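Local structure of Slr1438 protein (Synechocystis sp., 3K25) at residues L16-L27 with Y136-R144. The protein is of unknown function but belongs to the aldose 1-epimerase family, so it may bind carbohydrate and act as a sugar isomerase. Residues are numbered along the deposited sequence; the frame is centred on the assembly and turned at random.
Sequences LEDDQSLARLSL and YQLQGHSLR
The ring of Tyr-136 carries Leu-27 on one face. Methyl CD2 of Leu-27 sits 3.7 Å from the centroid of the Tyr-136 ring, 11° off the ring normal, a centred CH-pi contact. Tyr-136 keeps CG beside its backbone N (chi1 -52°), which lays the ring across the leucine at about a right angle. With an alanine in place of Tyr-136, Leu-27 CD2 is likely to lose the ring face it rests on, leaving a gap between the two hairpins. The imidazole of His-141, poorly ordered, meets Ser-21 O obliquely through CE1.

Leu-138 fills the middle of the contact. Its CG lies anti to the backbone N (chi1 -178°), and its two methyls go to different partners. CD2 packs on the opposing hairpin, 4.0 Å from Leu-16 CB and near the Ala-23 methyl and carbonyl. CD1 lies 4.0 Å from Leu-25 CD1. That same Leu-25 methyl also packs on Leu-143 CD2, and these two side chains cross at about a right angle.

The turns meet through polar groups. Ser-21 OG lies 2.8 Å from Gly-140 O and 2.7 Å from Asp-18 OD2; the hydroxyl can donate to one or the other. Asp-18 OD2 takes weak bonds from the backbone N of Gly-140, 3.3 Å away, and of Ser-21. Gly-140 has a positive phi, which favours glycine. The turn of the first hairpin carries a G1 beta bulge, with Asp-18 opposite both Leu-22 and Ala-23.

The contact is face-to-face packing of two beta hairpins from different antiparallel sheets, consistent with the beta-sandwich of the galactose mutarotase-like fold. Strands 14-18 and 23-28 belong to the smaller sheet, and strands 130-139 and 142-151 to a larger one. Trp-38 of strand 34-40 also touches Leu-138, while Leu-114 of strand 110-117 touches both Leu-27 and Tyr-136.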
# COMPACT_ATOMS: atom_id res chain seq x y z
N LEU A 16 -2.12 -2.69 17.81
CA LEU A 16 -2.62 -1.36 18.12
C LEU A 16 -4.11 -1.40 18.41
O LEU A 16 -4.84 -2.21 17.82
CB LEU A 16 -2.33 -0.39 16.96
CG LEU A 16 -0.92 0.20 16.87
CD1 LEU A 16 0.08 -0.89 16.45
CD2 LEU A 16 -0.91 1.35 15.86
N GLU A 17 -4.56 -0.54 19.32
CA GLU A 17 -5.97 -0.50 19.66
C GLU A 17 -6.52 0.76 20.32
O GLU A 17 -5.78 1.55 20.93
CB GLU A 17 -6.32 -1.71 20.54
CG GLU A 17 -7.11 -1.36 21.79
CD GLU A 17 -7.47 -2.57 22.61
OE1 GLU A 17 -8.31 -3.38 22.15
OE2 GLU A 17 -6.92 -2.73 23.72
N ASP A 18 -7.83 0.91 20.16
CA ASP A 18 -8.64 1.96 20.75
C ASP A 18 -9.82 1.17 21.32
O ASP A 18 -10.79 0.90 20.60
CB ASP A 18 -9.13 2.98 19.71
CG ASP A 18 -10.06 4.05 20.30
OD1 ASP A 18 -9.94 4.39 21.51
OD2 ASP A 18 -10.91 4.58 19.55
N ASP A 19 -9.71 0.78 22.59
CA ASP A 19 -10.75 -0.00 23.27
C ASP A 19 -12.09 0.70 23.26
O ASP A 19 -13.11 0.10 23.57
CB ASP A 19 -10.35 -0.34 24.71
CG ASP A 19 -10.01 0.89 25.55
OD1 ASP A 19 -10.59 1.97 25.30
OD2 ASP A 19 -9.18 0.77 26.48
N GLN A 20 -12.08 1.98 22.89
CA GLN A 20 -13.29 2.77 22.82
C GLN A 20 -14.04 2.50 21.54
O GLN A 20 -15.23 2.22 21.55
CB GLN A 20 -12.97 4.25 22.94
CG GLN A 20 -12.65 4.66 24.35
CD GLN A 20 -13.70 4.14 25.31
OE1 GLN A 20 -14.89 4.45 25.17
NE2 GLN A 20 -13.27 3.34 26.28
N SER A 21 -13.33 2.58 20.42
CA SER A 21 -13.95 2.35 19.12
C SER A 21 -13.93 0.87 18.82
O SER A 21 -14.44 0.45 17.78
CB SER A 21 -13.17 3.08 18.04
OG SER A 21 -11.83 2.61 17.99
N LEU A 22 -13.34 0.09 19.72
CA LEU A 22 -13.23 -1.35 19.52
C LEU A 22 -12.42 -1.60 18.25
O LEU A 22 -12.78 -2.44 17.41
CB LEU A 22 -14.61 -2.00 19.40
CG LEU A 22 -15.20 -2.55 20.70
CD1 LEU A 22 -15.25 -1.46 21.75
CD2 LEU A 22 -16.58 -3.10 20.43
N ALA A 23 -11.32 -0.87 18.12
CA ALA A 23 -10.46 -0.99 16.95
C ALA A 23 -9.10 -1.57 17.31
O ALA A 23 -8.44 -1.12 18.25
CB ALA A 23 -10.28 0.37 16.30
N ARG A 24 -8.68 -2.58 16.55
CA ARG A 24 -7.39 -3.19 16.77
C ARG A 24 -6.70 -3.49 15.44
O ARG A 24 -7.33 -3.93 14.47
CB ARG A 24 -7.53 -4.46 17.63
CG ARG A 24 -8.74 -5.35 17.35
CD ARG A 24 -9.19 -6.03 18.65
NE ARG A 24 -8.08 -6.67 19.34
CZ ARG A 24 -7.92 -6.68 20.66
NH1 ARG A 24 -8.81 -6.07 21.44
NH2 ARG A 24 -6.87 -7.28 21.21
N LEU A 25 -5.40 -3.23 15.41
CA LEU A 25 -4.62 -3.44 14.21
C LEU A 25 -3.34 -4.23 14.50
O LEU A 25 -2.78 -4.16 15.61
CB LEU A 25 -4.29 -2.07 13.59
CG LEU A 25 -3.45 -1.95 12.31
CD1 LEU A 25 -3.83 -0.65 11.61
CD2 LEU A 25 -1.96 -2.00 12.64
N SER A 26 -2.91 -5.00 13.51
CA SER A 26 -1.70 -5.80 13.65
C SER A 26 -0.68 -5.35 12.61
O SER A 26 -0.93 -5.41 11.41
CB SER A 26 -2.02 -7.28 13.47
OG SER A 26 -3.01 -7.71 14.39
N LEU A 27 0.48 -4.91 13.09
CA LEU A 27 1.55 -4.46 12.21
C LEU A 27 2.83 -5.26 12.50
O LEU A 27 3.25 -5.35 13.64
CB LEU A 27 1.75 -2.95 12.40
CG LEU A 27 3.00 -2.21 11.91
CD1 LEU A 27 3.45 -2.68 10.56
CD2 LEU A 27 2.67 -0.74 11.91
N TYR A 136 2.19 5.25 11.69
CA TYR A 136 0.89 4.63 11.59
C TYR A 136 0.12 5.04 12.83
O TYR A 136 0.53 4.76 13.95
CB TYR A 136 1.02 3.11 11.53
CG TYR A 136 1.98 2.61 10.47
CD1 TYR A 136 3.35 2.82 10.58
CD2 TYR A 136 1.52 1.87 9.38
CE1 TYR A 136 4.23 2.31 9.66
CE2 TYR A 136 2.40 1.35 8.44
CZ TYR A 136 3.76 1.57 8.59
OH TYR A 136 4.66 1.00 7.72
N GLN A 137 -1.00 5.72 12.62
CA GLN A 137 -1.85 6.21 13.70
C GLN A 137 -3.23 5.60 13.59
O GLN A 137 -3.88 5.70 12.56
CB GLN A 137 -1.92 7.73 13.62
CG GLN A 137 -0.53 8.32 13.50
CD GLN A 137 -0.53 9.78 13.13
OE1 GLN A 137 -1.56 10.34 12.75
NE2 GLN A 137 0.63 10.40 13.22
N LEU A 138 -3.66 4.96 14.67
CA LEU A 138 -4.96 4.31 14.74
C LEU A 138 -5.87 4.98 15.75
O LEU A 138 -5.53 5.08 16.92
CB LEU A 138 -4.79 2.85 15.14
CG LEU A 138 -6.12 2.10 15.18
CD1 LEU A 138 -6.42 1.59 13.77
CD2 LEU A 138 -6.06 0.92 16.17
N GLN A 139 -7.02 5.47 15.28
CA GLN A 139 -8.01 6.09 16.16
C GLN A 139 -9.41 5.84 15.63
O GLN A 139 -9.62 5.75 14.42
CB GLN A 139 -7.84 7.61 16.27
CG GLN A 139 -9.19 8.26 16.65
CD GLN A 139 -9.19 9.78 16.63
OE1 GLN A 139 -8.66 10.41 15.71
NE2 GLN A 139 -9.82 10.37 17.65
N GLY A 140 -10.36 5.75 16.55
CA GLY A 140 -11.74 5.54 16.19
C GLY A 140 -11.92 4.53 15.09
O GLY A 140 -11.62 3.36 15.28
N HIS A 141 -12.42 4.97 13.95
CA HIS A 141 -12.66 4.05 12.84
C HIS A 141 -11.77 4.31 11.64
O HIS A 141 -12.16 4.05 10.50
CB HIS A 141 -14.13 4.12 12.43
CG HIS A 141 -15.07 3.53 13.44
ND1 HIS A 141 -15.16 2.18 13.68
CD2 HIS A 141 -15.95 4.12 14.28
CE1 HIS A 141 -16.05 1.96 14.62
NE2 HIS A 141 -16.55 3.12 15.00
N SER A 142 -10.56 4.81 11.89
CA SER A 142 -9.68 5.08 10.77
C SER A 142 -8.21 4.78 11.02
O SER A 142 -7.75 4.67 12.16
CB SER A 142 -9.82 6.54 10.33
OG SER A 142 -9.28 7.42 11.30
N LEU A 143 -7.47 4.65 9.92
CA LEU A 143 -6.04 4.41 9.94
C LEU A 143 -5.37 5.43 9.06
O LEU A 143 -5.68 5.54 7.87
CB LEU A 143 -5.69 3.02 9.42
CG LEU A 143 -4.18 2.82 9.31
CD1 LEU A 143 -3.47 3.25 10.58
CD2 LEU A 143 -3.91 1.38 9.01
N ARG A 144 -4.44 6.18 9.64
CA ARG A 144 -3.71 7.21 8.92
C ARG A 144 -2.24 6.84 8.93
O ARG A 144 -1.70 6.44 9.97
CB ARG A 144 -3.89 8.57 9.61
CG ARG A 144 -3.27 9.74 8.86
CD ARG A 144 -3.27 11.03 9.68
NE ARG A 144 -2.96 12.22 8.87
CZ ARG A 144 -3.74 12.66 7.89
NH1 ARG A 144 -4.87 12.02 7.60
NH2 ARG A 144 -3.39 13.74 7.19